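Local coordinates for protein sniffer CG10964-PA (PDB 1SNY) that acts as a neuroprotective carbonyl reductase of the short-chain dehydrogenase/reductase family, binding NADP and probably reducing carbonyl compounds with NADPH, at residues 48-53 and 95-100; 132-137 and 190-195; 163-168 and 209-214. One frame throughout, in Å; residues are numbered along the deposited sequence. Where two conformers were deposited one is given.

Contact 1: 48-53 and 95-100; sequences PQHLFT and EGVTKD
The ring nitrogen ND1 of H50 is hydrogen-bonded to NE2 of H75, while from helix 87-98 a methyl group, V97 CG1, comes within 3.5 Å of this same H50 ND1. The bond probably helps to set the turn of the imidazole; V97 CG1 lies over one face, displaced toward the rim, 3.7 Å from the centroid of the H50 ring and 22° off its normal, a CH-pi contact. On the opposite face CG of Q49 sits over the ring centre, so the imidazole is held between the aliphatic part of the preceding residue, Q49, and a methyl of the helix. V97 presents CG1 by setting it anti to the backbone N (chi1 179°).

F52, two residues along the strand, reaches the helix with the CZ edge of its ring. Its CZ lies 3.9 Å from V97 CB, which approaches in the ring plane. T98 adds its methyl: CG2 is 3.9 Å from F52 CE1 and, more loosely, 4.3 Å from H50 CD2, so it touches both aromatic groups. The T98 hydroxyl serves the helix instead, bonding to the carbonyl of I94. K99, the first residue to leave helical phi/psi, has a positive phi (62°), though its N still bonds to E95 O at 2.7 Å.

Side chains alone carry this packing, which joins the start of strand 50-55 to the last turn of helix 87-98. F52 also stacks on H75 and touches L77 of strand 74-78 and L25 of strand 23-26, whereas T98 extends to S23 and to L148 of helix 124-155. Helix 87-98 belongs to the crossover from strand 74-78 to strand 105-108, and here it lies over the intervening strands 50-55 and 23-26.

Contact 2: 132-137 and 190-195; sequences QTNTVV and RTSKSA. With NAP (NADP nicotinamide-adenine-dinucleotide phosphate), chain B.
Helices 132-137 and 190-195 run nearly parallel, their local axes 8.2 Å apart and inclined by 16°, with T135 and S192 at the closest backbone approach. The small side chains of S192 and A195 are consistent with this close spacing. T135 turns OG1 onto a lone pair of the S192 carbonyl, OG1 to O 2.9 Å, in the carbonyl plane, and its other branch, CG2, packs 3.6 Å from A195 CB. With a valine in its place, the S192 carbonyl would probably lose this side-chain donor, leaving the N134-S192 bond as the direct hydrogen bond between the two segments. N134 ND2 donates to S192 OG (3.2 Å), which lies 18° out of the amide plane; the same amide nitrogen has a stronger partner in I112 O, and S192 OG in turn bonds to Y189 O.

Helix 124-155 widens here into a pi-type turn, in which V137 N bonds to Q132 O, and N134 O holds a water at 2.9 Å. That water accepts from K193 NZ (3.0 Å), a link like the one between the asparagine carbonyl and the active-site lysine in classical short-chain dehydrogenases, where it is part of a proton relay; Y189 and K193 have the spacing of the family's Tyr-x-x-x-Lys signature. The first bond of the K193 side chain leads away from helix 132-137, but the chain bends at chi2 (-59°), bringing NZ to the nicotinamide ribose: it donates to NADP O3D at 3.1 Å and, weakly, to O2D. M171 O also receives a bond from NZ. On the dimer side, T191 packs on A195 of the second subunit, and V136 on its L128.

Contact 3: 163-168 and 209-214; sequences VGRAAI and PQRIMC
Two neighbouring parallel strands of the Rossmann sheet, 167-171 and 213-217, begin side by side here, A167 paired with M213 and I168 with C214. M213 bonds to the residues flanking its partner: its N donates to A166 O at 3.1 Å, tilted 32° from the carbonyl plane, and its O takes the N-H of I168 in a short bond of 2.6 Å that runs nearly straight off the carbonyl (167°). A167 CA adds a CA-H...O contact to M213 O.

A167 and M213 point to one face of the sheet, where A167 CB meets M213 CB at 3.9 Å. The selenomethionine chain of M213 leaves with CG anti to the backbone N and folds at chi3 (88°), which carries CE back to A167 CB and to within 4.4 Å of V163 N, a buried amide with no partner in the model. I168 and C214 turn to the other face, toward helix 187-207. Ahead of the strands, A166 CB touches I212 CG1 at 4.0 Å.

At the outer end the extended side chain of R165 lies alongside R211, and R211 CB sits over the centre of the R165 guanidinium, 3.7 Å from CZ. A water bridges the segments there, accepting from R165 NH2 (2.9 Å) and donating to Q210 O. The two guanidinium groups find their strongest partners elsewhere, R165 NE at A153 O and R211 NH1 at Y208 O; R211 also makes a cation-pi contact with Y208.

R211, with positive phi, is the C-prime residue of a Schellman motif in which I212 N bonds to L207 O and R211 N to Y208 O. The motif ends the helix, and the chain passes through R211 and I212 into strand 213-217, completing the beta-alpha-beta crossover from strand 167-171 characteristic of the Rossmann fold.

All three contacts fall within one short-chain dehydrogenase domain. Contact 1 closes before contact 2 opens, whereas contacts 2 and 3 interleave along the chain: helix 124-155 leads into strand 167-171, then helix 187-207 and strand 213-217. Contacts 1 and 3, with centres about 16 Å apart, reach the same parallel sheet, in which strands 23-26 and 105-108 separate strand 50-55 from strand 167-171. Contact 2 lies about 27 Å from contact 1 and 22 Å from contact 3, centre to centre, and across the chain's centre from contact 1. Contacts 1 and 3 are packing and strand pairing within the sheet scaffold, away from the bound NADP, whereas contact 2 joins two helices at the NADP site.

Contact 1: 48-53 and 95-100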
loop_
_atom_site.group_PDB
_atom_site.type_symbol
_atom_site.label_atom_id
_atom_site.label_comp_id
_atom_site.label_asym_id
_atom_site.label_seq_id
_atom_site.Cartn_x
_atom_site.Cartn_y
_atom_site.Cartn_z
ATOM N N PRO A 48 -3.142 -10.890 -30.893
ATOM C CA PRO A 48 -2.658 -12.079 -30.181
ATOM C C PRO A 48 -3.343 -13.355 -30.664
ATOM O O PRO A 48 -4.507 -13.324 -31.064
ATOM C CB PRO A 48 -2.992 -11.765 -28.722
ATOM C CG PRO A 48 -2.912 -10.264 -28.672
ATOM C CD PRO A 48 -3.617 -9.866 -29.945
ATOM N N GLN A 49 -2.620 -14.472 -30.621
ATOM C CA GLN A 49 -3.178 -15.756 -31.030
ATOM C C GLN A 49 -4.118 -16.246 -29.940
ATOM O O GLN A 49 -5.137 -16.879 -30.214
ATOM C CB GLN A 49 -2.069 -16.796 -31.248
ATOM C CG GLN A 49 -2.599 -18.195 -31.555
ATOM C CD GLN A 49 -1.511 -19.175 -31.970
ATOM O OE1 GLN A 49 -1.802 -20.306 -32.366
ATOM N NE2 GLN A 49 -0.254 -18.747 -31.883
ATOM N N HIS A 50 -3.765 -15.948 -28.694
ATOM C CA HIS A 50 -4.579 -16.353 -27.561
ATOM C C HIS A 50 -4.810 -15.150 -26.659
ATOM O O HIS A 50 -3.874 -14.621 -26.049
ATOM C CB HIS A 50 -3.888 -17.473 -26.782
ATOM C CG HIS A 50 -3.630 -18.703 -27.594
ATOM N ND1 HIS A 50 -4.642 -19.433 -28.182
ATOM C CD2 HIS A 50 -2.476 -19.340 -27.905
ATOM C CE1 HIS A 50 -4.121 -20.467 -28.818
ATOM N NE2 HIS A 50 -2.809 -20.435 -28.666
ATOM N N LEU A 51 -6.062 -14.716 -26.597
ATOM C CA LEU A 51 -6.439 -13.576 -25.780
ATOM C C LEU A 51 -7.360 -14.083 -24.675
ATOM O O LEU A 51 -8.562 -14.222 -24.891
ATOM C CB LEU A 51 -7.172 -12.545 -26.642
ATOM C CG LEU A 51 -7.159 -11.064 -26.252
ATOM C CD1 LEU A 51 -7.913 -10.272 -27.307
ATOM C CD2 LEU A 51 -7.785 -10.856 -24.881
ATOM N N PHE A 52 -6.794 -14.383 -23.507
ATOM C CA PHE A 52 -7.599 -14.859 -22.379
ATOM C C PHE A 52 -8.212 -13.679 -21.643
ATOM O O PHE A 52 -7.526 -12.704 -21.308
ATOM C CB PHE A 52 -6.760 -15.687 -21.400
ATOM C CG PHE A 52 -6.133 -16.898 -22.021
ATOM C CD1 PHE A 52 -4.951 -16.788 -22.742
ATOM C CD2 PHE A 52 -6.745 -18.146 -21.914
ATOM C CE1 PHE A 52 -4.384 -17.902 -23.348
ATOM C CE2 PHE A 52 -6.183 -19.267 -22.517
ATOM C CZ PHE A 52 -5.003 -19.145 -23.235
ATOM N N THR A 53 -9.511 -13.777 -21.390
ATOM C CA THR A 53 -10.247 -12.718 -20.720
ATOM C C THR A 53 -11.080 -13.283 -19.588
ATOM O O THR A 53 -11.807 -14.261 -19.773
ATOM C CB THR A 53 -11.203 -12.017 -21.695
ATOM O OG1 THR A 53 -12.160 -12.967 -22.179
ATOM C CG2 THR A 53 -10.445 -11.448 -22.870
ATOM N N GLU A 95 -2.310 -23.099 -19.576
ATOM C CA GLU A 95 -1.216 -23.967 -19.992
ATOM C C GLU A 95 -1.661 -24.996 -21.032
ATOM O O GLU A 95 -0.921 -25.304 -21.965
ATOM C CB GLU A 95 -0.615 -24.676 -18.776
ATOM C CG GLU A 95 0.693 -25.398 -19.069
ATOM C CD GLU A 95 1.365 -25.920 -17.813
ATOM O OE1 GLU A 95 0.752 -26.749 -17.103
ATOM O OE2 GLU A 95 2.509 -25.500 -17.533
ATOM N N GLY A 96 -2.871 -25.520 -20.872
ATOM C CA GLY A 96 -3.370 -26.501 -21.815
ATOM C C GLY A 96 -3.444 -25.939 -23.221
ATOM O O GLY A 96 -3.204 -26.649 -24.202
ATOM N N VAL A 97 -3.762 -24.653 -23.322
ATOM C CA VAL A 97 -3.880 -23.998 -24.613
ATOM C C VAL A 97 -2.545 -23.510 -25.171
ATOM O O VAL A 97 -2.224 -23.769 -26.333
ATOM C CB VAL A 97 -4.858 -22.800 -24.531
ATOM C CG1 VAL A 97 -4.954 -22.103 -25.876
ATOM C CG2 VAL A 97 -6.231 -23.285 -24.089
ATOM N N THR A 98 -1.767 -22.815 -24.347
ATOM C CA THR A 98 -0.480 -22.278 -24.786
ATOM C C THR A 98 0.647 -23.305 -24.798
ATOM O O THR A 98 1.501 -23.286 -25.683
ATOM C CB THR A 98 -0.042 -21.100 -23.902
ATOM O OG1 THR A 98 0.154 -21.557 -22.559
ATOM C CG2 THR A 98 -1.101 -20.007 -23.912
ATOM N N LYS A 99 0.655 -24.186 -23.804
ATOM C CA LYS A 99 1.676 -25.227 -23.697
ATOM C C LYS A 99 3.091 -24.670 -23.540
ATOM O O LYS A 99 3.331 -23.779 -22.725
ATOM C CB LYS A 99 1.607 -26.147 -24.920
ATOM C CG LYS A 99 0.225 -26.741 -25.157
ATOM C CD LYS A 99 0.178 -27.562 -26.435
ATOM C CE LYS A 99 -1.240 -28.006 -26.757
ATOM N NZ LYS A 99 -1.293 -28.832 -27.999
ATOM N N ASP A 100 4.020 -25.194 -24.331
ATOM C CA ASP A 100 5.422 -24.784 -24.274
ATOM C C ASP A 100 5.699 -23.333 -24.648
ATOM O O ASP A 100 6.839 -22.887 -24.575
ATOM C CB ASP A 100 6.269 -25.690 -25.168
ATOM C CG ASP A 100 5.879 -25.586 -26.625
ATOM O OD1 ASP A 100 4.717 -25.915 -26.956
ATOM O OD2 ASP A 100 6.730 -25.167 -27.438
#

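Contact 2: 132-137 and 190-195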
loop_
_atom_site.group_PDB
_atom_site.type_symbol
_atom_site.label_atom_id
_atom_site.label_comp_id
_atom_site.label_asym_id
_atom_site.label_seq_id
_atom_site.Cartn_x
_atom_site.Cartn_y
_atom_site.Cartn_z
ATOM N N GLN A 132 -7.662 -6.005 -0.753
ATOM C CA GLN A 132 -7.648 -7.386 -1.238
ATOM C C GLN A 132 -7.768 -7.497 -2.761
ATOM O O GLN A 132 -7.026 -8.243 -3.394
ATOM C CB GLN A 132 -8.778 -8.195 -0.578
ATOM C CG GLN A 132 -8.825 -9.621 -1.059
ATOM C CD GLN A 132 -9.951 -10.394 -0.426
ATOM O OE1 GLN A 132 -11.115 -10.027 -0.567
ATOM N NE2 GLN A 132 -9.611 -11.466 0.282
ATOM N N THR A 133 -8.687 -6.745 -3.354
ATOM C CA THR A 133 -8.899 -6.794 -4.797
ATOM C C THR A 133 -7.858 -6.033 -5.626
ATOM O O THR A 133 -7.420 -6.514 -6.673
ATOM C CB THR A 133 -10.294 -6.240 -5.174
ATOM O OG1 THR A 133 -11.313 -7.113 -4.667
ATOM C CG2 THR A 133 -10.431 -6.124 -6.689
ATOM N N ASN A 134 -7.461 -4.855 -5.155
ATOM C CA ASN A 134 -6.499 -4.042 -5.901
ATOM C C ASN A 134 -5.034 -4.364 -5.630
ATOM O O ASN A 134 -4.157 -4.024 -6.432
ATOM C CB ASN A 134 -6.735 -2.554 -5.607
ATOM C CG ASN A 134 -8.028 -2.042 -6.208
ATOM O OD1 ASN A 134 -8.850 -2.817 -6.692
ATOM N ND2 ASN A 134 -8.221 -0.726 -6.170
ATOM N N THR A 135 -4.754 -5.027 -4.517
ATOM C CA THR A 135 -3.360 -5.307 -4.171
ATOM C C THR A 135 -3.016 -6.788 -4.066
ATOM O O THR A 135 -2.132 -7.294 -4.772
ATOM C CB THR A 135 -2.999 -4.624 -2.835
ATOM O OG1 THR A 135 -3.397 -3.247 -2.877
ATOM C CG2 THR A 135 -1.490 -4.727 -2.560
ATOM N N VAL A 136 -3.726 -7.488 -3.188
ATOM C CA VAL A 136 -3.468 -8.905 -2.978
ATOM C C VAL A 136 -3.724 -9.755 -4.218
ATOM O O VAL A 136 -2.912 -10.616 -4.554
ATOM C CB VAL A 136 -4.304 -9.428 -1.790
ATOM C CG1 VAL A 136 -4.024 -10.912 -1.569
ATOM C CG2 VAL A 136 -3.950 -8.646 -0.535
ATOM N N VAL A 137 -4.837 -9.514 -4.910
ATOM C CA VAL A 137 -5.153 -10.283 -6.112
ATOM C C VAL A 137 -4.048 -10.191 -7.168
ATOM O O VAL A 137 -3.548 -11.202 -7.650
ATOM C CB VAL A 137 -6.506 -9.837 -6.722
ATOM C CG1 VAL A 137 -6.655 -10.400 -8.134
ATOM C CG2 VAL A 137 -7.664 -10.342 -5.844
ATOM N N ARG A 190 -6.241 4.928 -2.719
ATOM C CA ARG A 190 -4.840 5.351 -2.755
ATOM C C ARG A 190 -3.895 4.340 -2.123
ATOM O O ARG A 190 -2.865 3.994 -2.704
ATOM C CB ARG A 190 -4.655 6.696 -2.060
ATOM C CG ARG A 190 -5.262 7.893 -2.782
ATOM C CD ARG A 190 -4.862 9.172 -2.056
ATOM N NE ARG A 190 -5.564 10.363 -2.525
ATOM C CZ ARG A 190 -5.257 11.031 -3.632
ATOM N NH1 ARG A 190 -4.256 10.625 -4.403
ATOM N NH2 ARG A 190 -5.943 12.123 -3.954
ATOM N N THR A 191 -4.228 3.858 -0.930
ATOM C CA THR A 191 -3.341 2.900 -0.296
ATOM C C THR A 191 -3.165 1.640 -1.130
ATOM O O THR A 191 -2.068 1.078 -1.194
ATOM C CB THR A 191 -3.829 2.493 1.120
ATOM O OG1 THR A 191 -5.155 1.956 1.042
ATOM C CG2 THR A 191 -3.812 3.691 2.053
ATOM N N SER A 192 -4.244 1.175 -1.762
ATOM C CA SER A 192 -4.160 -0.036 -2.558
ATOM C C SER A 192 -3.342 0.116 -3.820
ATOM O O SER A 192 -2.662 -0.814 -4.227
ATOM C CB SER A 192 -5.564 -0.556 -2.936
ATOM O OG SER A 192 -6.191 0.250 -3.932
ATOM N N LYS A 193 -3.408 1.286 -4.448
ATOM C CA LYS A 193 -2.646 1.499 -5.677
ATOM C C LYS A 193 -1.182 1.811 -5.360
ATOM O O LYS A 193 -0.298 1.420 -6.114
ATOM C CB LYS A 193 -3.295 2.612 -6.517
ATOM C CG LYS A 193 -4.672 2.246 -7.075
ATOM C CD LYS A 193 -4.625 0.998 -7.968
ATOM C CE LYS A 193 -5.861 0.923 -8.865
ATOM N NZ LYS A 193 -5.812 -0.233 -9.807
ATOM N N SER A 194 -0.914 2.511 -4.257
ATOM C CA SER A 194 0.479 2.760 -3.888
ATOM C C SER A 194 1.070 1.419 -3.480
ATOM O O SER A 194 2.245 1.153 -3.706
ATOM C CB SER A 194 0.604 3.765 -2.723
ATOM O OG SER A 194 0.207 5.052 -3.135
ATOM N N ALA A 195 0.253 0.557 -2.874
ATOM C CA ALA A 195 0.737 -0.760 -2.485
ATOM C C ALA A 195 1.019 -1.600 -3.734
ATOM O O ALA A 195 1.995 -2.344 -3.776
ATOM C CB ALA A 195 -0.305 -1.473 -1.589
HETATM P PA NAP B . -14.693 -0.527 -13.970
HETATM O O1A NAP B . -15.340 -0.472 -12.719
HETATM O O2A NAP B . -15.299 -0.107 -15.293
HETATM O O5B NAP B . -14.156 -2.010 -14.232
HETATM C C5B NAP B . -13.545 -2.751 -13.143
HETATM C C4B NAP B . -13.419 -4.171 -13.780
HETATM O O4B NAP B . -12.775 -5.043 -12.739
HETATM C C3B NAP B . -14.772 -4.895 -14.069
HETATM O O3B NAP B . -14.575 -5.682 -15.254
HETATM C C2B NAP B . -14.996 -5.708 -12.812
HETATM O O2B NAP B . -15.893 -6.805 -12.914
HETATM C C1B NAP B . -13.564 -6.175 -12.464
HETATM N N9A NAP B . -13.532 -6.609 -11.077
HETATM C C8A NAP B . -13.723 -5.937 -9.886
HETATM N N7A NAP B . -13.623 -6.706 -8.808
HETATM C C5A NAP B . -13.349 -7.958 -9.337
HETATM C C6A NAP B . -13.142 -9.189 -8.689
HETATM N N6A NAP B . -13.168 -9.428 -7.353
HETATM N N1A NAP B . -12.877 -10.303 -9.507
HETATM C C2A NAP B . -12.826 -10.183 -10.906
HETATM N N3A NAP B . -13.031 -8.981 -11.569
HETATM C C4A NAP B . -13.289 -7.899 -10.741
HETATM O O3 NAP B . -13.345 0.292 -13.881
HETATM P PN NAP B . -12.222 0.643 -14.929
HETATM O O1N NAP B . -12.147 2.099 -15.132
HETATM O O2N NAP B . -12.495 -0.188 -16.133
HETATM O O5D NAP B . -10.909 0.202 -14.160
HETATM C C5D NAP B . -9.901 -0.624 -14.838
HETATM C C4D NAP B . -8.602 -0.515 -14.060
HETATM O O4D NAP B . -8.004 0.788 -14.287
HETATM C C3D NAP B . -8.725 -0.638 -12.506
HETATM O O3D NAP B . -7.635 -1.425 -11.967
HETATM C C2D NAP B . -8.713 0.814 -12.056
HETATM O O2D NAP B . -8.339 0.983 -10.706
HETATM C C1D NAP B . -7.744 1.427 -12.994
HETATM N N1N NAP B . -7.894 2.870 -13.284
HETATM C C2N NAP B . -9.041 3.477 -13.889
HETATM C C3N NAP B . -9.008 4.866 -14.090
HETATM C C7N NAP B . -10.210 5.569 -14.736
HETATM O O7N NAP B . -10.116 6.773 -14.883
HETATM N N7N NAP B . -11.269 4.899 -15.104
HETATM C C4N NAP B . -7.844 5.671 -13.699
HETATM C C5N NAP B . -6.739 5.012 -13.105
HETATM C C6N NAP B . -6.747 3.610 -12.889
HETATM P P2B NAP B . -17.500 -6.684 -12.599
HETATM O O1X NAP B . -18.123 -6.072 -13.856
HETATM O O2X NAP B . -17.856 -8.119 -12.388
HETATM O O3X NAP B . -17.661 -5.774 -11.390
HETATM O O HOH W 1 -5.481 -2.982 -8.731
#

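Contact 3: 163-168 and 209-214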
loop_
_atom_site.group_PDB
_atom_site.type_symbol
_atom_site.label_atom_id
_atom_site.label_comp_id
_atom_site.label_asym_id
_atom_site.label_seq_id
_atom_site.Cartn_x
_atom_site.Cartn_y
_atom_site.Cartn_z
ATOM N N VAL A 163 6.619 -6.898 -24.057
ATOM C CA VAL A 163 5.434 -7.742 -24.094
ATOM C C VAL A 163 5.614 -8.882 -25.093
ATOM O O VAL A 163 4.912 -9.889 -25.032
ATOM C CB VAL A 163 4.183 -6.929 -24.462
ATOM C CG1 VAL A 163 3.838 -5.969 -23.331
ATOM C CG2 VAL A 163 4.426 -6.155 -25.756
ATOM N N GLY A 164 6.564 -8.719 -26.007
ATOM C CA GLY A 164 6.829 -9.752 -26.986
ATOM C C GLY A 164 7.488 -10.958 -26.345
ATOM O O GLY A 164 7.446 -12.061 -26.896
ATOM N N ARG A 165 8.095 -10.759 -25.179
ATOM C CA ARG A 165 8.763 -11.842 -24.465
ATOM C C ARG A 165 7.903 -12.281 -23.280
ATOM O O ARG A 165 7.196 -13.287 -23.361
ATOM C CB ARG A 165 10.149 -11.378 -23.991
ATOM C CG ARG A 165 11.018 -12.469 -23.397
ATOM C CD ARG A 165 12.480 -12.026 -23.282
ATOM N NE ARG A 165 13.284 -13.032 -22.595
ATOM C CZ ARG A 165 14.594 -12.942 -22.398
ATOM N NH1 ARG A 165 15.262 -11.887 -22.843
ATOM N NH2 ARG A 165 15.231 -13.904 -21.739
ATOM N N ALA A 166 7.961 -11.524 -22.186
ATOM C CA ALA A 166 7.168 -11.821 -20.997
ATOM C C ALA A 166 7.033 -10.554 -20.160
ATOM O O ALA A 166 8.004 -9.811 -19.981
ATOM C CB ALA A 166 7.826 -12.922 -20.187
ATOM N N ALA A 167 5.835 -10.312 -19.638
ATOM C CA ALA A 167 5.620 -9.114 -18.842
ATOM C C ALA A 167 4.354 -9.130 -18.014
ATOM O O ALA A 167 3.364 -9.769 -18.371
ATOM C CB ALA A 167 5.599 -7.887 -19.760
ATOM N N ILE A 168 4.400 -8.403 -16.902
ATOM C CA ILE A 168 3.248 -8.256 -16.030
ATOM C C ILE A 168 2.944 -6.768 -16.032
ATOM O O ILE A 168 3.796 -5.961 -15.651
ATOM C CB ILE A 168 3.554 -8.666 -14.577
ATOM C CG1 ILE A 168 3.888 -10.154 -14.514
ATOM C CG2 ILE A 168 2.367 -8.312 -13.683
ATOM C CD1 ILE A 168 4.494 -10.587 -13.181
ATOM N N PRO A 209 15.971 -11.941 -13.338
ATOM C CA PRO A 209 16.759 -13.095 -13.788
ATOM C C PRO A 209 16.163 -13.770 -15.022
ATOM O O PRO A 209 16.891 -14.141 -15.944
ATOM C CB PRO A 209 16.740 -14.015 -12.574
ATOM C CG PRO A 209 16.764 -13.051 -11.446
ATOM C CD PRO A 209 15.761 -12.000 -11.881
ATOM N N GLN A 210 14.843 -13.942 -15.028
ATOM C CA GLN A 210 14.170 -14.561 -16.169
ATOM C C GLN A 210 13.781 -13.498 -17.188
ATOM O O GLN A 210 13.151 -13.795 -18.205
ATOM C CB GLN A 210 12.920 -15.329 -15.727
ATOM C CG GLN A 210 13.194 -16.579 -14.906
ATOM C CD GLN A 210 13.457 -16.284 -13.441
ATOM O OE1 GLN A 210 13.734 -17.188 -12.652
ATOM N NE2 GLN A 210 13.363 -15.016 -13.067
ATOM N N ARG A 211 14.169 -12.257 -16.906
ATOM C CA ARG A 211 13.893 -11.122 -17.779
ATOM C C ARG A 211 12.407 -10.893 -18.046
ATOM O O ARG A 211 12.006 -10.655 -19.186
ATOM C CB ARG A 211 14.638 -11.290 -19.108
ATOM C CG ARG A 211 16.154 -11.283 -18.977
ATOM C CD ARG A 211 16.648 -9.936 -18.484
ATOM N NE ARG A 211 18.104 -9.819 -18.553
ATOM C CZ ARG A 211 18.952 -10.377 -17.695
ATOM N NH1 ARG A 211 18.508 -11.107 -16.680
ATOM N NH2 ARG A 211 20.256 -10.194 -17.852
ATOM N N ILE A 212 11.594 -10.972 -16.991
ATOM C CA ILE A 212 10.161 -10.738 -17.099
ATOM C C ILE A 212 9.932 -9.296 -16.667
ATOM O O ILE A 212 10.257 -8.919 -15.546
ATOM C CB ILE A 212 9.348 -11.681 -16.171
ATOM C CG1 ILE A 212 9.560 -13.133 -16.597
ATOM C CG2 ILE A 212 7.860 -11.310 -16.229
ATOM C CD1 ILE A 212 8.918 -14.159 -15.648
HETATM N N MSE A 213 9.379 -8.498 -17.567
HETATM C CA MSE A 213 9.130 -7.086 -17.306
HETATM C C MSE A 213 7.886 -6.842 -16.450
HETATM O O MSE A 213 6.867 -7.509 -16.622
HETATM C CB MSE A 213 8.990 -6.351 -18.648
HETATM C CG MSE A 213 8.841 -4.839 -18.554
HETATM SE SE MSE A 213 8.745 -4.017 -20.307
HETATM C CE MSE A 213 6.840 -4.132 -20.584
ATOM N N CYS A 214 7.981 -5.909 -15.506
ATOM C CA CYS A 214 6.830 -5.564 -14.681
ATOM C C CYS A 214 6.744 -4.059 -14.568
ATOM O O CYS A 214 7.723 -3.389 -14.218
ATOM C CB CYS A 214 6.909 -6.176 -13.280
ATOM S SG CYS A 214 5.367 -5.895 -12.340
HETATM O O HOH W 2 14.132 -15.769 -19.768
HETATM O O HOH W 3 10.241 -9.278 -21.250
#